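Local coordinates for protein KLLA0B12012p (Kluyveromyces lactis, PDB 6Y3P) that probably binds ATP and a metal ion through this C-terminal ATP-grasp domain of the tubulin-tyrosine ligase family, and interacts with the mRNA decapping enzyme Dcp2, at residues Leu207-Ile217 and Ser278-Ile288. Sequence-based numbering, arbitrary orientation. Where two conformers were deposited one is given.
Sequences LSEAHGRKFHI and SVIEFDALKDI. With SO4 (sulfate ion), chain D.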
ATOM      1  N   LEU A 207      -7.554  -4.590  20.552  1.00 42.76           N
ATOM      2  CA  LEU A 207      -6.600  -4.488  21.650  1.00 43.61           C
ATOM      3  C   LEU A 207      -7.179  -3.712  22.767  1.00 50.38           C
ATOM      4  O   LEU A 207      -7.881  -2.736  22.513  1.00 52.70           O
ATOM      5  CB  LEU A 207      -5.273  -3.820  21.174  1.00 43.15           C
ATOM      6  CG  LEU A 207      -4.528  -4.545  20.012  1.00 47.07           C
ATOM      7  CD1 LEU A 207      -3.312  -3.745  19.542  1.00 45.96           C
ATOM      8  CD2 LEU A 207      -4.142  -5.981  20.407  1.00 48.27           C
ATOM      9  N   SER A 208      -6.883  -4.137  24.009  1.00 47.66           N
ATOM     10  CA  SER A 208      -7.354  -3.530  25.260  1.00 48.33           C
ATOM     11  C   SER A 208      -6.931  -2.053  25.303  1.00 51.68           C
ATOM     12  O   SER A 208      -7.780  -1.172  25.352  1.00 50.68           O
ATOM     13  CB  SER A 208      -6.773  -4.293  26.452  1.00 51.45           C
ATOM     14  OG  SER A 208      -6.754  -3.557  27.667  1.00 59.22           O
ATOM     15  N   GLU A 209      -5.618  -1.817  25.220  1.00 48.14           N
ATOM     16  CA  GLU A 209      -4.959  -0.523  25.244  1.00 49.12           C
ATOM     17  C   GLU A 209      -5.532   0.520  24.235  1.00 54.15           C
ATOM     18  O   GLU A 209      -5.525   1.707  24.528  1.00 55.18           O
ATOM     19  CB  GLU A 209      -3.456  -0.719  25.057  1.00 49.84           C
ATOM     20  CG  GLU A 209      -3.060  -1.352  23.731  1.00 53.91           C
ATOM     21  CD  GLU A 209      -1.567  -1.527  23.591  1.00 58.78           C
ATOM     22  OE1 GLU A 209      -0.812  -0.653  24.069  1.00 53.07           O
ATOM     23  OE2 GLU A 209      -1.146  -2.562  23.030  1.00 55.10           O
ATOM     24  N   ALA A 210      -6.064   0.072  23.102  1.00 50.63           N
ATOM     25  CA  ALA A 210      -6.669   0.959  22.116  1.00 51.25           C
ATOM     26  C   ALA A 210      -8.183   1.160  22.364  1.00 58.58           C
ATOM     27  O   ALA A 210      -8.870   1.720  21.513  1.00 58.25           O
ATOM     28  CB  ALA A 210      -6.454   0.390  20.730  1.00 50.93           C
ATOM     29  N   HIS A 211      -8.701   0.676  23.505  1.00 56.80           N
ATOM     30  CA  HIS A 211     -10.117   0.725  23.873  1.00 56.96           C
ATOM     31  C   HIS A 211     -11.043   0.193  22.751  1.00 59.71           C
ATOM     32  O   HIS A 211     -12.029   0.844  22.405  1.00 59.40           O
ATOM     33  CB  HIS A 211     -10.530   2.119  24.361  1.00 58.75           C
ATOM     34  CG  HIS A 211      -9.713   2.613  25.511  1.00 63.51           C
ATOM     35  ND1 HIS A 211      -8.431   3.113  25.326  1.00 65.94           N
ATOM     36  CD2 HIS A 211     -10.014   2.669  26.824  1.00 66.21           C
ATOM     37  CE1 HIS A 211      -8.003   3.458  26.526  1.00 66.05           C
ATOM     38  NE2 HIS A 211      -8.918   3.203  27.459  1.00 66.82           N
ATOM     39  N   GLY A 212     -10.675  -0.965  22.188  1.00 55.21           N
ATOM     40  CA  GLY A 212     -11.428  -1.698  21.170  1.00 54.13           C
ATOM     41  C   GLY A 212     -11.600  -1.057  19.812  1.00 56.66           C
ATOM     42  O   GLY A 212     -12.536  -1.382  19.074  1.00 56.45           O
ATOM     43  N   ARG A 213     -10.710  -0.134  19.487  1.00 52.70           N
ATOM     44  CA  ARG A 213     -10.669   0.573  18.219  1.00 51.36           C
ATOM     45  C   ARG A 213      -9.784  -0.274  17.301  1.00 54.49           C
ATOM     46  O   ARG A 213      -8.715  -0.735  17.727  1.00 53.88           O
ATOM     47  CB  ARG A 213     -10.063   1.972  18.424  1.00 50.33           C
ATOM     48  CG  ARG A 213     -10.957   2.928  19.235  1.00 52.39           C
ATOM     49  CD  ARG A 213     -10.156   4.052  19.871  1.00 54.74           C
ATOM     50  NE  ARG A 213      -9.670   5.015  18.886  1.00 74.06           N
ATOM     51  CZ  ARG A 213      -8.399   5.375  18.722  1.00 90.37           C
ATOM     52  NH1 ARG A 213      -7.447   4.851  19.486  1.00 80.23           N
ATOM     53  NH2 ARG A 213      -8.068   6.260  17.791  1.00 73.07           N
ATOM     54  N   LYS A 214     -10.259  -0.540  16.075  1.00 49.93           N
ATOM     55  CA  LYS A 214      -9.515  -1.351  15.109  1.00 48.36           C
ATOM     56  C   LYS A 214      -8.390  -0.535  14.474  1.00 47.93           C
ATOM     57  O   LYS A 214      -8.390   0.693  14.556  1.00 45.87           O
ATOM     58  CB  LYS A 214     -10.451  -1.948  14.032  1.00 51.06           C
ATOM     59  CG  LYS A 214     -10.938  -0.954  12.993  1.00 67.50           C
ATOM     60  CD  LYS A 214     -11.346  -1.635  11.684  1.00 80.51           C
ATOM     61  CE  LYS A 214     -12.197  -0.741  10.791  1.00 94.93           C
ATOM     62  NZ  LYS A 214     -11.477   0.490  10.339  1.00105.32           N
ATOM     63  N   PHE A 215      -7.441  -1.212  13.816  1.00 43.20           N
ATOM     64  CA  PHE A 215      -6.343  -0.500  13.170  1.00 41.31           C
ATOM     65  C   PHE A 215      -5.885  -1.176  11.925  1.00 46.56           C
ATOM     66  O   PHE A 215      -6.124  -2.376  11.714  1.00 46.18           O
ATOM     67  CB  PHE A 215      -5.143  -0.339  14.147  1.00 41.77           C
ATOM     68  CG  PHE A 215      -4.372  -1.610  14.467  1.00 41.73           C
ATOM     69  CD1 PHE A 215      -4.824  -2.494  15.446  1.00 44.26           C
ATOM     70  CD2 PHE A 215      -3.186  -1.913  13.801  1.00 40.19           C
ATOM     71  CE1 PHE A 215      -4.128  -3.678  15.714  1.00 43.98           C
ATOM     72  CE2 PHE A 215      -2.485  -3.079  14.083  1.00 41.60           C
ATOM     73  CZ  PHE A 215      -2.956  -3.959  15.033  1.00 40.77           C
ATOM     74  N   HIS A 216      -5.215  -0.390  11.099  1.00 43.94           N
ATOM     75  CA  HIS A 216      -4.537  -0.947   9.954  0.50 42.80           C
ATOM     76  C   HIS A 216      -3.060  -0.611  10.112  1.00 44.74           C
ATOM     77  O   HIS A 216      -2.688   0.249  10.937  1.00 40.18           O
ATOM     78  CB  HIS A 216      -5.160  -0.582   8.591  0.50 43.50           C
ATOM     79  CG  HIS A 216      -5.161   0.872   8.242  0.50 47.24           C
ATOM     80  ND1 HIS A 216      -4.284   1.386   7.300  0.50 49.06           N
ATOM     81  CD2 HIS A 216      -5.980   1.863   8.665  0.50 49.45           C
ATOM     82  CE1 HIS A 216      -4.598   2.666   7.182  0.50 48.91           C
ATOM     83  NE2 HIS A 216      -5.591   3.008   8.005  0.50 49.50           N
ATOM     84  N   ILE A 217      -2.208  -1.375   9.418  1.00 40.55           N
ATOM     85  CA  ILE A 217      -0.770  -1.214   9.450  1.00 38.92           C
ATOM     86  C   ILE A 217      -0.346  -0.481   8.173  1.00 43.98           C
ATOM     87  O   ILE A 217      -0.727  -0.851   7.060  1.00 43.33           O
ATOM     88  CB  ILE A 217       0.029  -2.536   9.640  1.00 40.72           C
ATOM     89  CG1 ILE A 217      -0.343  -3.225  10.971  1.00 41.21           C
ATOM     90  CG2 ILE A 217       1.545  -2.262   9.566  1.00 39.28           C
ATOM     91  CD1 ILE A 217       0.274  -4.594  11.209  1.00 43.36           C
ATOM     92  N   SER A 278      -5.454   8.485  15.524  1.00 57.55           N
ATOM     93  CA  SER A 278      -4.335   8.061  16.370  1.00 57.05           C
ATOM     94  C   SER A 278      -3.367   7.164  15.602  1.00 57.50           C
ATOM     95  O   SER A 278      -3.786   6.211  14.942  1.00 55.57           O
ATOM     96  CB  SER A 278      -4.837   7.342  17.621  1.00 61.35           C
ATOM     97  OG  SER A 278      -3.939   7.476  18.714  1.00 72.93           O
ATOM     98  N   VAL A 279      -2.073   7.510  15.678  1.00 53.52           N
ATOM     99  CA  VAL A 279      -0.934   6.843  15.033  1.00 52.04           C
ATOM    100  C   VAL A 279       0.092   6.508  16.116  1.00 56.49           C
ATOM    101  O   VAL A 279       0.577   7.400  16.807  1.00 57.38           O
ATOM    102  CB  VAL A 279      -0.271   7.703  13.910  1.00 54.72           C
ATOM    103  CG1 VAL A 279       0.845   6.920  13.222  1.00 53.86           C
ATOM    104  CG2 VAL A 279      -1.291   8.186  12.884  1.00 53.83           C
ATOM    105  N   ILE A 280       0.378   5.218  16.277  1.00 52.30           N
ATOM    106  CA  ILE A 280       1.339   4.634  17.214  1.00 51.40           C
ATOM    107  C   ILE A 280       2.191   3.694  16.357  1.00 53.22           C
ATOM    108  O   ILE A 280       1.669   3.062  15.420  1.00 51.13           O
ATOM    109  CB  ILE A 280       0.612   3.806  18.337  1.00 54.91           C
ATOM    110  CG1 ILE A 280      -0.540   4.592  19.037  1.00 56.96           C
ATOM    111  CG2 ILE A 280       1.592   3.205  19.389  1.00 55.47           C
ATOM    112  CD1 ILE A 280      -0.161   5.935  19.803  1.00 69.94           C
ATOM    113  N   GLU A 281       3.480   3.567  16.708  1.00 48.46           N
ATOM    114  CA  GLU A 281       4.397   2.622  16.081  1.00 46.11           C
ATOM    115  C   GLU A 281       3.881   1.231  16.449  1.00 45.58           C
ATOM    116  O   GLU A 281       3.584   0.951  17.624  1.00 43.25           O
ATOM    117  CB  GLU A 281       5.838   2.808  16.588  1.00 48.28           C
ATOM    118  CG  GLU A 281       6.848   1.952  15.828  1.00 58.83           C
ATOM    119  CD  GLU A 281       8.296   2.001  16.273  1.00 68.98           C
ATOM    120  OE1 GLU A 281       8.628   2.812  17.167  1.00 71.57           O
ATOM    121  OE2 GLU A 281       9.099   1.208  15.731  1.00 62.00           O
ATOM    122  N   PHE A 282       3.752   0.371  15.428  1.00 41.03           N
ATOM    123  CA  PHE A 282       3.271  -0.990  15.598  1.00 40.68           C
ATOM    124  C   PHE A 282       3.939  -1.770  16.732  1.00 47.17           C
ATOM    125  O   PHE A 282       3.229  -2.397  17.523  1.00 48.55           O
ATOM    126  CB  PHE A 282       3.384  -1.743  14.282  1.00 41.93           C
ATOM    127  CG  PHE A 282       3.032  -3.203  14.410  1.00 42.21           C
ATOM    128  CD1 PHE A 282       1.710  -3.604  14.538  1.00 40.64           C
ATOM    129  CD2 PHE A 282       4.024  -4.180  14.361  1.00 45.46           C
ATOM    130  CE1 PHE A 282       1.384  -4.950  14.642  1.00 42.01           C
ATOM    131  CE2 PHE A 282       3.694  -5.536  14.487  1.00 47.52           C
ATOM    132  CZ  PHE A 282       2.375  -5.910  14.636  1.00 43.80           C
ATOM    133  N   ASP A 283       5.289  -1.725  16.830  1.00 45.24           N
ATOM    134  CA  ASP A 283       6.039  -2.465  17.847  1.00 46.41           C
ATOM    135  C   ASP A 283       5.819  -1.957  19.259  1.00 49.88           C
ATOM    136  O   ASP A 283       6.136  -2.661  20.216  1.00 49.88           O
ATOM    137  CB  ASP A 283       7.549  -2.536  17.523  1.00 50.26           C
ATOM    138  CG  ASP A 283       8.271  -3.663  18.260  1.00 66.53           C
ATOM    139  OD1 ASP A 283       7.889  -4.841  18.068  1.00 66.15           O
ATOM    140  OD2 ASP A 283       9.155  -3.358  19.097  1.00 74.72           O
ATOM    141  N   ALA A 284       5.276  -0.746  19.399  1.00 46.10           N
ATOM    142  CA  ALA A 284       4.968  -0.176  20.702  1.00 45.95           C
ATOM    143  C   ALA A 284       3.655  -0.760  21.259  1.00 46.46           C
ATOM    144  O   ALA A 284       3.316  -0.450  22.395  1.00 48.29           O
ATOM    145  CB  ALA A 284       4.867   1.351  20.595  1.00 47.19           C
ATOM    146  N   LEU A 285       2.893  -1.558  20.463  1.00 39.60           N
ATOM    147  CA  LEU A 285       1.643  -2.158  20.937  1.00 38.80           C
ATOM    148  C   LEU A 285       1.988  -3.464  21.715  1.00 44.33           C
ATOM    149  O   LEU A 285       2.202  -4.511  21.114  1.00 43.99           O
ATOM    150  CB  LEU A 285       0.681  -2.394  19.769  1.00 37.24           C
ATOM    151  CG  LEU A 285       0.323  -1.142  18.915  1.00 40.49           C
ATOM    152  CD1 LEU A 285      -0.367  -1.552  17.610  1.00 38.66           C
ATOM    153  CD2 LEU A 285      -0.556  -0.137  19.709  1.00 39.56           C
ATOM    154  N   LYS A 286       2.122  -3.360  23.056  1.00 40.66           N
ATOM    155  CA  LYS A 286       2.553  -4.477  23.887  1.00 40.13           C
ATOM    156  C   LYS A 286       1.451  -5.481  24.172  1.00 45.31           C
ATOM    157  O   LYS A 286       1.756  -6.601  24.581  1.00 44.88           O
ATOM    158  CB  LYS A 286       3.250  -4.007  25.173  1.00 41.59           C
ATOM    159  CG  LYS A 286       4.458  -3.085  24.946  1.00 48.70           C
ATOM    160  CD  LYS A 286       5.516  -3.632  23.984  1.00 49.40           C
ATOM    161  CE  LYS A 286       6.648  -2.648  23.795  1.00 45.60           C
ATOM    162  NZ  LYS A 286       7.474  -2.975  22.598  1.00 50.16           N
ATOM    163  N   ASP A 287       0.178  -5.128  23.891  1.00 42.57           N
ATOM    164  CA  ASP A 287      -0.939  -6.066  24.035  1.00 40.28           C
ATOM    165  C   ASP A 287      -0.926  -7.116  22.914  1.00 43.51           C
ATOM    166  O   ASP A 287      -1.608  -8.150  23.004  1.00 43.46           O
ATOM    167  CB  ASP A 287      -2.267  -5.342  24.188  1.00 40.90           C
ATOM    168  CG  ASP A 287      -2.465  -4.769  25.580  1.00 42.81           C
ATOM    169  OD1 ASP A 287      -1.772  -5.235  26.537  1.00 38.77           O
ATOM    170  OD2 ASP A 287      -3.373  -3.951  25.747  1.00 55.94           O
ATOM    171  N   ILE A 288      -0.032  -6.918  21.924  1.00 39.14           N
ATOM    172  CA  ILE A 288       0.233  -7.926  20.896  1.00 37.77           C
ATOM    173  C   ILE A 288       1.448  -8.676  21.447  1.00 40.21           C
ATOM    174  O   ILE A 288       2.491  -8.049  21.577  1.00 40.38           O
ATOM    175  CB  ILE A 288       0.507  -7.341  19.464  1.00 39.43           C
ATOM    176  CG1 ILE A 288      -0.646  -6.425  18.996  1.00 37.68           C
ATOM    177  CG2 ILE A 288       0.730  -8.493  18.450  1.00 38.44           C
ATOM    178  CD1 ILE A 288      -0.308  -5.579  17.760  1.00 38.43           C
TER
HETATM  179  S   SO4 D 803       8.972  -6.338  23.985  1.00102.91           S
HETATM  180  O1  SO4 D 803       8.114  -7.426  24.461  1.00104.57           O
HETATM  181  O2  SO4 D 803      10.378  -6.749  24.064  1.00102.23           O
HETATM  182  O3  SO4 D 803       8.637  -6.039  22.593  1.00102.96           O
HETATM  183  O4  SO4 D 803       8.752  -5.146  24.817  1.00102.15           O
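Glu209 and Asp287 hold each other by a reciprocal pair of hydrogen bonds, each carboxylate taking the backbone N-H of the other residue. The amide of Glu209 reaches Asp287 OD2 at 3.1 Å, nearly in line with the C-O bond. In return Asp287 N donates a hydrogen bond to Glu209 OE2 at 3.0 Å, but from above the carboxylate, 41° out of its plane. Glu209 manages this by setting CG between its own N and carbonyl carbon (chi1 62°) and running out extended, so that its CG passes alongside Asp287 OD2 and OE2 lies close to Asp287 CB. The two acids approach from opposite directions with their planes 61° apart, and Glu209 OE2 and Asp287 OD2 end up 3.8 Å from one another.

Beneath these polar groups Leu207 turns inward. Both of its methyls rest on Ile288, CD2 at 3.8 Å from CG1, while CD1 also meets Leu285 CD1. The Phe215 ring continues the apolar layer, with Leu285 CD1 over one face and Ile288 CD1 4.1 Å from CZ. Further along, Ile217 CD1 packs on Phe282 CE1 at 3.6 Å, and Ile296 of helix 290-313 touches both side chains.

The contact thus joins the turn leading into strand 215-224 to the loop between strand 279-281 and helix 290-313, on the antiparallel sheet to which both strands belong. Two like charges so near each other should be costly; the two donated N-H groups probably offset part of that repulsion and make the pair tolerable at the surface.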